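Local coordinates for protein aminotransferase, class III (Thermomicrobium roseum, PDB 6IO1) that acts as a thermostable (S)-enantioselective omega-transaminase, moving amino groups between amines and carbonyl compounds with pyridoxal 5'-phosphate as cofactor, at residues B[148-153]-B[222-227]; B[256-261]-B[282-287]; B[55-60]-B[423-428]; B[59-64]-B[287-292]; B[83-88]-B[326-331]. All blocks are in the same frame, centred on the assembly; numbering follows the deposited sequence.

Interaction 1. Residues B[148-153]-B[222-227]; sequences LSRRMA and AAFIGE. With PMP (4'-deoxy-4'-aminopyridoxal-5'-phosphate), chain C.
R150 and F224 meet where two parallel strands run out toward the cofactor. From CB, the arginine's CG lies anti to the carbonyl carbon, and a bend at chi3 (-65°) swings the tip across to the other strand. CD rests 3.9 Å from F224 CZ, and the ring tip sits over one face of the guanidinium; with the planes 62° apart, the two groups do not stack. NE gives its hydrogen to water 2, which in turn donates to I225 O. NH2 donates to E227 O (2.9 Å), nearly in the guanidinium plane and on a carbonyl lone pair. The same NH2 also donates to water 1, which E227 shares through its N and OE2. NH1 turns to Y242 OH and to water 3. Arginine suits this buried place because its planar head can satisfy several oxygens. Farther back, L148 N donates to A223 O and I225 N to L148 O (2.9 Å), while L148 CB packs against F224 CD2 (3.7 Å). E227 OE1 accepts from G231 N and lies 3.5 Å from C2A of PMP. E227 thus follows the C-terminal end of a large-domain strand and lines the cofactor pocket, as in fold type I aminotransferases.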
# COMPACT_ATOMS: atom_id res chain seq x y z
N LEU B 148 11.56 6.90 17.34
CA LEU B 148 11.21 8.23 17.84
C LEU B 148 10.33 8.95 16.83
O LEU B 148 10.67 9.01 15.64
CB LEU B 148 12.46 9.05 18.13
CG LEU B 148 13.28 8.66 19.37
CD1 LEU B 148 14.61 9.40 19.38
CD2 LEU B 148 12.49 8.94 20.64
N SER B 149 9.22 9.49 17.30
CA SER B 149 8.30 10.26 16.48
C SER B 149 7.82 11.45 17.30
O SER B 149 8.23 11.63 18.45
CB SER B 149 7.13 9.40 15.99
OG SER B 149 6.38 10.08 14.99
N ARG B 150 6.97 12.28 16.71
CA ARG B 150 6.53 13.50 17.35
C ARG B 150 5.01 13.58 17.39
O ARG B 150 4.31 12.97 16.58
CB ARG B 150 7.09 14.74 16.65
CG ARG B 150 8.61 14.78 16.61
CD ARG B 150 9.11 15.88 15.69
NE ARG B 150 8.75 15.63 14.29
CZ ARG B 150 9.02 16.46 13.29
NH1 ARG B 150 9.68 17.58 13.52
NH2 ARG B 150 8.65 16.15 12.06
N ARG B 151 4.51 14.33 18.37
CA ARG B 151 3.10 14.71 18.38
C ARG B 151 2.81 15.54 17.15
O ARG B 151 3.66 16.30 16.68
CB ARG B 151 2.77 15.51 19.65
CG ARG B 151 2.85 14.73 20.95
CD ARG B 151 2.60 15.65 22.13
NE ARG B 151 2.50 14.92 23.40
CZ ARG B 151 1.36 14.49 23.93
NH1 ARG B 151 0.21 14.74 23.32
NH2 ARG B 151 1.37 13.83 25.08
N MET B 152 1.63 15.34 16.56
CA MET B 152 1.13 16.00 15.36
C MET B 152 1.79 15.44 14.10
O MET B 152 1.52 15.94 13.01
CB MET B 152 1.30 17.53 15.38
CG MET B 152 0.71 18.20 16.61
SD MET B 152 1.06 19.97 16.71
CE MET B 152 -0.10 20.62 15.52
N ALA B 153 2.66 14.44 14.22
CA ALA B 153 3.23 13.80 13.04
C ALA B 153 2.21 12.86 12.40
O ALA B 153 1.39 12.25 13.09
CB ALA B 153 4.49 13.01 13.42
N ALA B 222 16.33 2.69 17.45
CA ALA B 222 16.77 2.42 16.09
C ALA B 222 16.82 3.69 15.25
O ALA B 222 17.80 3.93 14.53
CB ALA B 222 15.86 1.38 15.45
N ALA B 223 15.78 4.52 15.31
CA ALA B 223 15.71 5.65 14.40
C ALA B 223 14.74 6.71 14.91
O ALA B 223 13.97 6.49 15.84
CB ALA B 223 15.31 5.20 12.99
N PHE B 224 14.81 7.87 14.26
CA PHE B 224 13.88 8.98 14.43
C PHE B 224 13.22 9.23 13.08
O PHE B 224 13.92 9.32 12.06
CB PHE B 224 14.62 10.23 14.94
CG PHE B 224 13.81 11.52 14.90
CD1 PHE B 224 13.60 12.20 13.71
CD2 PHE B 224 13.31 12.06 16.07
CE1 PHE B 224 12.87 13.38 13.68
CE2 PHE B 224 12.58 13.25 16.05
CZ PHE B 224 12.37 13.90 14.85
N ILE B 225 11.90 9.34 13.06
CA ILE B 225 11.15 9.57 11.82
C ILE B 225 10.39 10.88 11.95
O ILE B 225 9.77 11.15 12.98
CB ILE B 225 10.21 8.39 11.50
CG1 ILE B 225 9.51 8.62 10.16
CG2 ILE B 225 9.20 8.17 12.62
CD1 ILE B 225 8.88 7.38 9.58
N GLY B 226 10.47 11.70 10.91
CA GLY B 226 9.76 12.97 10.91
C GLY B 226 9.68 13.56 9.52
O GLY B 226 10.50 13.26 8.64
N GLU B 227 8.69 14.42 9.34
CA GLU B 227 8.51 15.22 8.13
C GLU B 227 9.28 16.53 8.27
O GLU B 227 9.33 17.11 9.36
CB GLU B 227 7.03 15.53 7.89
CG GLU B 227 6.11 14.32 7.98
CD GLU B 227 4.71 14.69 8.44
OE1 GLU B 227 3.91 15.17 7.61
OE2 GLU B 227 4.40 14.49 9.63
N1 PMP C . 3.40 10.10 5.06
C2 PMP C . 2.95 11.35 5.02
C2A PMP C . 3.90 12.47 5.32
C3 PMP C . 1.61 11.62 4.71
O3 PMP C . 1.18 12.91 4.69
C4 PMP C . 0.74 10.56 4.44
C4A PMP C . -0.71 10.82 4.10
N4A PMP C . -0.91 12.12 3.45
C5 PMP C . 1.23 9.25 4.48
C6 PMP C . 2.57 9.08 4.79
C5A PMP C . 0.35 8.07 4.19
O4P PMP C . 0.35 7.76 2.76
P PMP C . -0.62 6.63 2.14
O1P PMP C . -0.31 6.59 0.66
O2P PMP C . -0.26 5.34 2.86
O3P PMP C . -2.03 7.09 2.44
O HOH W 1 6.60 14.21 11.30
O HOH W 2 7.78 12.82 13.63
O HOH W 3 9.40 19.44 11.40
O HOH W 4 1.71 15.93 10.06

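Interaction 2. Residues B[256-261]-B[282-287]; sequences LLILDE and PDIVTF. With PMP (4'-deoxy-4'-aminopyridoxal-5'-phosphate), chain C.
L259 and P282 pack on one face of a parallel strand pair, and I258 and I284 on the other. P282 brings the flat flank of its ring, through CB and CG, against L259 CB (3.7 Å between the two CB atoms), with the L257 branches closing in alongside. A compact ring suits this hollow, since it fills the space just ahead of the strand without adding a donor. V285 continues the same face: its CG2, anti to the backbone N, reaches L259 O and the bent E261 side chain, touching CG at 3.7 Å. On the reverse face I258 and I284 lie side by side and point the same way, CG1 of the first against CB of the second at 4.0 Å. T286 then offers CG2 to I258 CG2, while its OG1 turns toward D260 and accompanies D260 OD1 at 3.5 Å; that hydroxyl is bonded to N125. D260 OD2 lies 3.1 Å from N1 of PMP and is hydrogen-bonded to H155 and N125, as expected of the aspartate at the pyridine nitrogen in this family. At the start of the contact D283 crosses L256 at about a right angle and receives L257 N on OD2 (2.9 Å) through its anti lone pair, so the carboxylate substitutes for a backbone acceptor. Regular backbone bonds follow as far as E261. Strand 221-226 lines the far side of 256-260, helix 121-138 covers the I284 and T286 face, and helix 274-278, the crossover of this beta-alpha-beta unit, packs on L259 and P282.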
# COMPACT_ATOMS: atom_id res chain seq x y z
N LEU B 256 19.52 6.54 13.63
CA LEU B 256 19.22 6.80 12.22
C LEU B 256 18.14 7.87 12.09
O LEU B 256 17.27 8.01 12.95
CB LEU B 256 18.75 5.52 11.53
CG LEU B 256 19.69 4.31 11.51
CD1 LEU B 256 19.04 3.15 10.77
CD2 LEU B 256 21.03 4.67 10.89
N LEU B 257 18.23 8.64 11.01
CA LEU B 257 17.24 9.67 10.71
C LEU B 257 16.43 9.24 9.49
O LEU B 257 16.99 9.08 8.40
CB LEU B 257 17.91 11.02 10.45
CG LEU B 257 16.98 12.11 9.92
CD1 LEU B 257 15.84 12.38 10.89
CD2 LEU B 257 17.76 13.37 9.63
N ILE B 258 15.13 9.05 9.69
CA ILE B 258 14.20 8.76 8.60
C ILE B 258 13.44 10.04 8.30
O ILE B 258 12.65 10.51 9.12
CB ILE B 258 13.25 7.61 8.97
CG1 ILE B 258 14.03 6.35 9.34
CG2 ILE B 258 12.29 7.34 7.83
CD1 ILE B 258 13.17 5.25 9.92
N LEU B 259 13.68 10.61 7.12
CA LEU B 259 13.00 11.83 6.70
C LEU B 259 11.81 11.46 5.82
O LEU B 259 11.98 10.82 4.78
CB LEU B 259 13.95 12.76 5.96
CG LEU B 259 13.59 14.25 6.09
CD1 LEU B 259 13.66 14.70 7.54
CD2 LEU B 259 14.49 15.09 5.21
N ASP B 260 10.62 11.87 6.24
CA ASP B 260 9.38 11.56 5.53
C ASP B 260 9.12 12.70 4.56
O ASP B 260 8.62 13.76 4.94
CB ASP B 260 8.24 11.37 6.52
CG ASP B 260 6.92 10.99 5.85
OD1 ASP B 260 6.76 11.21 4.64
OD2 ASP B 260 6.04 10.47 6.56
N GLU B 261 9.45 12.47 3.28
CA GLU B 261 9.26 13.46 2.23
C GLU B 261 8.04 13.16 1.37
O GLU B 261 7.99 13.57 0.21
CB GLU B 261 10.51 13.56 1.36
CG GLU B 261 11.73 14.09 2.09
CD GLU B 261 12.09 15.51 1.66
OE1 GLU B 261 11.23 16.19 1.08
OE2 GLU B 261 13.24 15.93 1.92
N PRO B 282 19.46 12.73 5.57
CA PRO B 282 18.95 11.56 6.28
C PRO B 282 19.62 10.28 5.84
O PRO B 282 20.13 10.15 4.73
CB PRO B 282 17.46 11.55 5.91
CG PRO B 282 17.42 12.20 4.56
CD PRO B 282 18.51 13.23 4.56
N ASP B 283 19.63 9.31 6.76
CA ASP B 283 20.07 7.96 6.41
C ASP B 283 19.03 7.25 5.56
O ASP B 283 19.38 6.45 4.69
CB ASP B 283 20.37 7.16 7.67
CG ASP B 283 21.28 7.90 8.63
OD1 ASP B 283 22.49 8.02 8.34
OD2 ASP B 283 20.78 8.37 9.68
N ILE B 284 17.75 7.53 5.80
CA ILE B 284 16.64 6.94 5.06
C ILE B 284 15.65 8.05 4.72
O ILE B 284 15.38 8.93 5.54
CB ILE B 284 15.95 5.82 5.86
CG1 ILE B 284 16.94 4.73 6.25
CG2 ILE B 284 14.80 5.22 5.07
CD1 ILE B 284 16.39 3.71 7.22
N VAL B 285 15.12 8.00 3.50
CA VAL B 285 14.10 8.94 3.05
C VAL B 285 12.93 8.15 2.49
O VAL B 285 13.12 7.11 1.84
CB VAL B 285 14.65 9.92 1.99
CG1 VAL B 285 15.16 9.17 0.76
CG2 VAL B 285 13.59 10.91 1.60
N THR B 286 11.72 8.61 2.78
CA THR B 286 10.51 8.00 2.25
C THR B 286 9.78 9.01 1.38
O THR B 286 9.74 10.20 1.70
CB THR B 286 9.58 7.51 3.37
OG1 THR B 286 9.12 8.63 4.13
CG2 THR B 286 10.32 6.55 4.28
N PHE B 287 9.21 8.54 0.27
CA PHE B 287 8.54 9.43 -0.66
C PHE B 287 7.32 8.75 -1.25
O PHE B 287 7.20 7.53 -1.25
CB PHE B 287 9.49 9.89 -1.78
CG PHE B 287 10.27 8.77 -2.42
CD1 PHE B 287 11.47 8.35 -1.88
CD2 PHE B 287 9.80 8.15 -3.57
CE1 PHE B 287 12.19 7.33 -2.46
CE2 PHE B 287 10.52 7.13 -4.15
CZ PHE B 287 11.72 6.72 -3.60
N1 PMP C . 3.40 10.10 5.06
C2 PMP C . 2.95 11.35 5.02
C2A PMP C . 3.90 12.47 5.32
C3 PMP C . 1.61 11.62 4.71
O3 PMP C . 1.18 12.91 4.69
C4 PMP C . 0.74 10.56 4.44
C4A PMP C . -0.71 10.82 4.10
N4A PMP C . -0.91 12.12 3.45
C5 PMP C . 1.23 9.25 4.48
C6 PMP C . 2.57 9.08 4.79
C5A PMP C . 0.35 8.07 4.19
O4P PMP C . 0.35 7.76 2.76
P PMP C . -0.62 6.63 2.14
O1P PMP C . -0.31 6.59 0.66
O2P PMP C . -0.26 5.34 2.86
O3P PMP C . -2.03 7.09 2.44

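Interaction 3. Residues B[55-60]-B[423-428]; sequences DGFAGL and VMAPPL
F57, A425 and G56 bury the most surface here, and they hold a turn against the end of a strand. The F57 ring brings its CD1-CE1 side to the last strand residues: CE1 reaches V423 CG1 at 3.7 Å, and CD1 lies 3.9 Å from A425 CB. A large flat ring suits this place because it spans two residues of the other segment while its in-plane edge meets L60 CD2. A425 answers with a single methyl, small enough to sit beside CD1 while its backbone comes close. A425 N donates to G56 O (2.8 Å), a bond bent to 130° at the hydrogen yet lying in the carbonyl plane. A425 O in turn presses on A58 CB at 3.0 Å, a tight approach that is not a bond. G56 contributes only its backbone. Its position follows from the type I turn D55 to A58, closed by A58 N to D55 O; just beyond it G59 N donates to D55 OD1, and D55 OD2 is bonded to H67. Next to the turn, P427 CD lies 3.3 Å from D55 O, the proline bringing CH groups instead of an amide donor. The contact joins the turn leading into helix 58-61 to the end of strand 421-424 and the prolines after it: strands 413-418 and 379-384 pack on V423 and M424, helix 346-361 covers P426 and L428, and L60 reaches F90 of the second subunit.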
# COMPACT_ATOMS: atom_id res chain seq x y z
N ASP B 55 -8.72 23.00 -7.63
CA ASP B 55 -8.20 21.89 -6.84
C ASP B 55 -7.13 22.44 -5.90
O ASP B 55 -5.93 22.27 -6.09
CB ASP B 55 -7.65 20.79 -7.75
CG ASP B 55 -7.58 19.44 -7.08
OD1 ASP B 55 -7.82 19.37 -5.86
OD2 ASP B 55 -7.31 18.44 -7.77
N GLY B 56 -7.61 23.12 -4.85
CA GLY B 56 -6.73 23.79 -3.90
C GLY B 56 -5.91 22.87 -3.02
O GLY B 56 -5.00 23.34 -2.34
N PHE B 57 -6.21 21.57 -3.03
CA PHE B 57 -5.46 20.59 -2.26
C PHE B 57 -4.68 19.64 -3.15
O PHE B 57 -4.02 18.73 -2.64
CB PHE B 57 -6.42 19.79 -1.36
CG PHE B 57 -5.81 19.30 -0.08
CD1 PHE B 57 -5.17 20.18 0.78
CD2 PHE B 57 -5.92 17.97 0.28
CE1 PHE B 57 -4.62 19.73 1.96
CE2 PHE B 57 -5.37 17.52 1.47
CZ PHE B 57 -4.72 18.40 2.31
N ALA B 58 -4.71 19.86 -4.47
CA ALA B 58 -4.03 19.01 -5.45
C ALA B 58 -4.35 17.54 -5.21
O ALA B 58 -3.47 16.69 -5.16
CB ALA B 58 -2.52 19.25 -5.46
N GLY B 59 -5.63 17.25 -5.04
CA GLY B 59 -6.04 15.92 -4.64
C GLY B 59 -5.73 15.69 -3.17
O GLY B 59 -6.50 16.08 -2.29
N LEU B 60 -4.58 15.06 -2.90
CA LEU B 60 -4.10 14.82 -1.55
C LEU B 60 -2.61 15.19 -1.49
O LEU B 60 -1.75 14.32 -1.32
CB LEU B 60 -4.34 13.37 -1.12
CG LEU B 60 -5.80 13.00 -0.85
CD1 LEU B 60 -5.92 11.55 -0.44
CD2 LEU B 60 -6.40 13.91 0.21
N VAL B 423 -6.65 24.10 5.14
CA VAL B 423 -5.30 23.65 4.69
C VAL B 423 -5.29 23.67 3.15
O VAL B 423 -6.21 23.08 2.55
CB VAL B 423 -4.97 22.25 5.23
CG1 VAL B 423 -3.57 21.82 4.83
CG2 VAL B 423 -5.13 22.18 6.74
N MET B 424 -4.29 24.32 2.56
CA MET B 424 -4.21 24.42 1.08
C MET B 424 -2.89 23.83 0.57
O MET B 424 -1.82 24.21 1.09
CB MET B 424 -4.30 25.88 0.64
CG MET B 424 -5.67 26.50 0.88
SD MET B 424 -5.61 28.30 0.94
CE MET B 424 -4.83 28.55 2.54
N ALA B 425 -2.98 22.94 -0.43
CA ALA B 425 -1.81 22.34 -1.08
C ALA B 425 -2.05 22.31 -2.58
O ALA B 425 -2.22 21.24 -3.18
CB ALA B 425 -1.55 20.94 -0.53
N PRO B 426 -2.05 23.49 -3.25
CA PRO B 426 -2.34 23.58 -4.69
C PRO B 426 -1.26 22.99 -5.62
O PRO B 426 -0.14 22.83 -5.18
CB PRO B 426 -2.48 25.09 -4.93
CG PRO B 426 -1.61 25.71 -3.86
CD PRO B 426 -1.76 24.80 -2.66
N PRO B 427 -1.60 22.67 -6.89
CA PRO B 427 -0.63 22.11 -7.84
C PRO B 427 0.52 23.10 -8.06
O PRO B 427 0.28 24.30 -8.13
CB PRO B 427 -1.44 21.96 -9.14
CG PRO B 427 -2.87 21.88 -8.67
CD PRO B 427 -2.94 22.79 -7.47
N LEU B 428 1.75 22.58 -8.18
CA LEU B 428 2.94 23.41 -8.30
C LEU B 428 2.88 24.37 -9.48
O LEU B 428 3.71 25.29 -9.55
CB LEU B 428 4.19 22.54 -8.41
CG LEU B 428 4.42 21.43 -7.38
CD1 LEU B 428 5.84 20.90 -7.48
CD2 LEU B 428 4.13 21.90 -5.96

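Interaction 4. Residues B[59-64]-B[287-292]; sequences GLWNVN and FAKGIT
K289 NZ reaches over to L60 O and gives the contact its sole cross-segment hydrogen bond, 2.8 Å long. The tight part lies along this lysine. Its CB presses on N62 CB at 3.4 Å, and farther out the chain runs side by side with W61, CD 3.9 Å from W61 CB. Bending at chi4 (-58°) turns NZ onto L60 O, with a weak bond to T323 of the second subunit. A lysine suits this place: its side chain comes within about 3 Å of PMP, consistent with the Schiff-base lysine of this family. An alanine here would probably leave L60 O without its amine partner and open a gap beside W61 and the cofactor. The looser side is at G290, where the glycine offers only its backbone: its CA lies 3.5 Å from N62 O in a CH...O contact and 3.6 Å from the side-chain ND2 of N64, with which a beta carbon would collide. N62 OD1 turns back to accept from L60 N, and N64 OD1 is bonded to R268. Helix 58-61 and the turn after it meet the loop between strands 284-287 and 299-304, with helix 328-344 covering I291 and T292 and the second subunit's F85 packing on N62.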
# COMPACT_ATOMS: atom_id res chain seq x y z
N GLY B 59 -5.63 17.25 -5.04
CA GLY B 59 -6.04 15.92 -4.64
C GLY B 59 -5.73 15.69 -3.17
O GLY B 59 -6.50 16.08 -2.29
N LEU B 60 -4.58 15.06 -2.90
CA LEU B 60 -4.10 14.82 -1.55
C LEU B 60 -2.61 15.19 -1.49
O LEU B 60 -1.75 14.32 -1.32
CB LEU B 60 -4.34 13.37 -1.12
CG LEU B 60 -5.80 13.00 -0.85
CD1 LEU B 60 -5.92 11.55 -0.44
CD2 LEU B 60 -6.40 13.91 0.21
N TRP B 61 -2.32 16.48 -1.64
CA TRP B 61 -0.96 17.03 -1.68
C TRP B 61 -0.12 16.43 -2.81
O TRP B 61 1.11 16.51 -2.77
CB TRP B 61 -0.19 16.83 -0.37
CG TRP B 61 -0.93 16.93 0.94
CD1 TRP B 61 -1.82 16.03 1.46
CD2 TRP B 61 -0.79 17.96 1.93
NE1 TRP B 61 -2.26 16.46 2.69
CE2 TRP B 61 -1.64 17.64 3.00
CE3 TRP B 61 -0.03 19.14 2.00
CZ2 TRP B 61 -1.76 18.44 4.13
CZ3 TRP B 61 -0.15 19.94 3.12
CH2 TRP B 61 -1.01 19.59 4.17
N ASN B 62 -0.73 15.83 -3.84
CA ASN B 62 0.06 14.99 -4.74
C ASN B 62 -0.01 15.34 -6.22
O ASN B 62 0.90 14.93 -6.95
CB ASN B 62 -0.33 13.51 -4.57
CG ASN B 62 -1.80 13.26 -4.76
OD1 ASN B 62 -2.62 14.17 -4.68
ND2 ASN B 62 -2.15 12.00 -5.01
N VAL B 63 -1.01 16.08 -6.70
CA VAL B 63 -1.08 16.37 -8.13
C VAL B 63 -0.19 17.57 -8.43
O VAL B 63 -0.68 18.68 -8.70
CB VAL B 63 -2.53 16.60 -8.60
CG1 VAL B 63 -2.59 16.66 -10.12
CG2 VAL B 63 -3.43 15.48 -8.09
N ASN B 64 1.12 17.36 -8.37
CA ASN B 64 2.07 18.48 -8.40
C ASN B 64 2.11 19.16 -9.76
O ASN B 64 2.13 20.40 -9.83
CB ASN B 64 3.45 17.98 -7.99
CG ASN B 64 3.53 17.65 -6.51
OD1 ASN B 64 2.51 17.56 -5.83
ND2 ASN B 64 4.74 17.46 -6.01
N PHE B 287 9.21 8.54 0.27
CA PHE B 287 8.54 9.43 -0.66
C PHE B 287 7.32 8.75 -1.25
O PHE B 287 7.20 7.53 -1.25
CB PHE B 287 9.49 9.89 -1.78
CG PHE B 287 10.27 8.77 -2.42
CD1 PHE B 287 11.47 8.35 -1.88
CD2 PHE B 287 9.80 8.15 -3.57
CE1 PHE B 287 12.19 7.33 -2.46
CE2 PHE B 287 10.52 7.13 -4.15
CZ PHE B 287 11.72 6.72 -3.60
N ALA B 288 6.41 9.58 -1.75
CA ALA B 288 5.17 9.14 -2.38
C ALA B 288 4.51 10.34 -3.02
O ALA B 288 5.16 11.37 -3.22
CB ALA B 288 4.23 8.48 -1.36
N LYS B 289 3.22 10.22 -3.36
CA LYS B 289 2.44 11.35 -3.83
C LYS B 289 3.01 11.96 -5.11
O LYS B 289 2.82 11.43 -6.21
CB LYS B 289 2.35 12.42 -2.73
CG LYS B 289 1.54 12.00 -1.52
CD LYS B 289 1.30 13.18 -0.59
CE LYS B 289 0.45 12.78 0.61
NZ LYS B 289 -0.87 12.21 0.21
N GLY B 290 3.71 13.09 -4.97
CA GLY B 290 4.15 13.89 -6.10
C GLY B 290 5.06 13.19 -7.09
O GLY B 290 5.20 13.68 -8.22
N ILE B 291 5.70 12.09 -6.70
CA ILE B 291 6.64 11.40 -7.59
C ILE B 291 6.00 11.09 -8.94
O ILE B 291 6.66 11.15 -9.98
CB ILE B 291 7.19 10.13 -6.91
CG1 ILE B 291 8.29 9.51 -7.78
CG2 ILE B 291 6.08 9.12 -6.63
CD1 ILE B 291 9.05 8.40 -7.11
N THR B 292 4.71 10.76 -8.94
CA THR B 292 3.96 10.54 -10.17
C THR B 292 2.89 11.59 -10.40
O THR B 292 2.11 11.46 -11.35
CB THR B 292 3.31 9.15 -10.16
OG1 THR B 292 2.51 9.00 -8.98
CG2 THR B 292 4.36 8.06 -10.20

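Interaction 5. Residues B[83-88]-B[326-331]; sequences VAFVPT and GHPVAC
V83 O lies near P328 CB at the start of a loop that passes the beginning of a helix. Next comes A84, whose carbonyl is the main feature: A84 O lies 3.1 Å from H327 CE1 and 3.4 Å from V329 CG2, so its nearest neighbours across the contact are carbon atoms. F85 follows, its ring set with CG anti to the backbone N (chi1 -176°) and CD1 3.6 Å from H327 CD2. The planes of the two rings are 33° apart, neither stacked nor edge-to-face. Histidine suits its place because it is the N-cap of helix 328-344: ND1 accepts from V329 N and A330 N, both bonds weak, while NE2 donates to G294 O of the second subunit. An alanine in its place would probably leave those helix amides without a cap and G294 O without its mate, and remove the ring beside F85. P328, the first helical residue, needs no N-H there and can fill the space with its ring, CG reaching V86 N at 3.4 Å and V86 CB at 4.0 Å. V86 O is joined to G326 O through water 5, which donates to both. At T88 the methyl CG2 rests 3.9 Å from G326 CA, where any beta carbon would clash with it, so glycine fits. T88 OG1 is bonded to S325 O, and T88 O to H21 of the second subunit.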
# COMPACT_ATOMS: atom_id res chain seq x y z
N VAL B 83 4.65 -4.15 -21.37
CA VAL B 83 4.46 -5.07 -20.25
C VAL B 83 3.94 -4.26 -19.07
O VAL B 83 4.52 -3.24 -18.69
CB VAL B 83 5.76 -5.83 -19.90
CG1 VAL B 83 6.89 -4.86 -19.51
CG2 VAL B 83 5.51 -6.84 -18.80
N ALA B 84 2.85 -4.73 -18.46
CA ALA B 84 2.21 -3.94 -17.41
C ALA B 84 2.77 -4.25 -16.04
O ALA B 84 2.94 -3.33 -15.22
CB ALA B 84 0.70 -4.18 -17.42
N PHE B 85 3.06 -5.51 -15.74
CA PHE B 85 3.56 -5.88 -14.42
C PHE B 85 4.74 -6.82 -14.57
O PHE B 85 4.62 -7.90 -15.14
CB PHE B 85 2.48 -6.53 -13.56
CG PHE B 85 2.94 -6.84 -12.16
CD1 PHE B 85 3.35 -5.82 -11.32
CD2 PHE B 85 3.00 -8.14 -11.71
CE1 PHE B 85 3.78 -6.09 -10.04
CE2 PHE B 85 3.43 -8.43 -10.42
CZ PHE B 85 3.83 -7.40 -9.59
N VAL B 86 5.88 -6.39 -14.03
CA VAL B 86 7.04 -7.25 -13.81
C VAL B 86 7.37 -7.09 -12.33
O VAL B 86 7.57 -5.96 -11.87
CB VAL B 86 8.23 -6.87 -14.70
CG1 VAL B 86 9.46 -7.67 -14.30
CG2 VAL B 86 7.90 -7.10 -16.16
N PRO B 87 7.44 -8.17 -11.56
CA PRO B 87 7.74 -8.02 -10.14
C PRO B 87 9.20 -7.65 -9.93
O PRO B 87 10.06 -7.90 -10.77
CB PRO B 87 7.43 -9.40 -9.54
CG PRO B 87 6.87 -10.23 -10.68
CD PRO B 87 7.30 -9.58 -11.95
N THR B 88 9.45 -7.02 -8.79
CA THR B 88 10.82 -6.80 -8.33
C THR B 88 11.24 -7.87 -7.34
O THR B 88 12.37 -7.83 -6.84
CB THR B 88 10.96 -5.40 -7.72
OG1 THR B 88 9.96 -5.20 -6.72
CG2 THR B 88 10.81 -4.34 -8.81
N GLY B 326 7.83 -1.42 -7.31
CA GLY B 326 8.49 -1.20 -8.58
C GLY B 326 7.63 -1.46 -9.79
O GLY B 326 8.13 -1.92 -10.82
N HIS B 327 6.33 -1.19 -9.69
CA HIS B 327 5.41 -1.43 -10.79
C HIS B 327 5.89 -0.71 -12.05
O HIS B 327 6.12 0.51 -12.02
CB HIS B 327 4.00 -0.95 -10.42
CG HIS B 327 2.93 -1.43 -11.35
ND1 HIS B 327 2.63 -0.78 -12.53
CD2 HIS B 327 2.09 -2.49 -11.28
CE1 HIS B 327 1.66 -1.42 -13.14
NE2 HIS B 327 1.31 -2.46 -12.40
N PRO B 328 6.06 -1.42 -13.17
CA PRO B 328 6.65 -0.78 -14.37
C PRO B 328 5.86 0.42 -14.88
O PRO B 328 6.46 1.42 -15.28
CB PRO B 328 6.67 -1.92 -15.39
CG PRO B 328 6.70 -3.17 -14.57
CD PRO B 328 5.85 -2.86 -13.37
N VAL B 329 4.53 0.34 -14.87
CA VAL B 329 3.73 1.47 -15.35
C VAL B 329 3.90 2.67 -14.43
O VAL B 329 4.07 3.80 -14.89
CB VAL B 329 2.25 1.05 -15.46
CG1 VAL B 329 1.41 2.19 -16.03
CG2 VAL B 329 2.13 -0.20 -16.32
N ALA B 330 3.87 2.43 -13.11
CA ALA B 330 4.07 3.51 -12.16
C ALA B 330 5.44 4.16 -12.34
O ALA B 330 5.57 5.38 -12.32
CB ALA B 330 3.91 2.99 -10.73
N CYS B 331 6.48 3.34 -12.51
CA CYS B 331 7.83 3.88 -12.67
C CYS B 331 7.99 4.66 -13.98
O CYS B 331 8.66 5.69 -14.00
CB CYS B 331 8.85 2.74 -12.59
SG CYS B 331 8.93 1.95 -10.97
O HOH W 5 9.59 -4.05 -12.26

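From the N terminus, residues 55-64 open two contacts at once. Interactions 3 and 4 share G59 and L60, and interaction 3, closing at 423-428, spans the other four. It ties the small-domain sheet to the turn leading into helix 58-61. Interaction 4 closes at 287-292, beside the cofactor. Interaction 5 starts at 83-88, within the loop of interaction 4, and closes beyond it at 326-331, so the two cross; interactions 3, 4 and 5 all touch the second subunit. Interactions 1 and 2 lie in series within the loops of interactions 3, 4 and 5, and meet through neighbouring strands 221-226 and 256-260 in the large-domain sheet. F287 hands interaction 2 on to interaction 4.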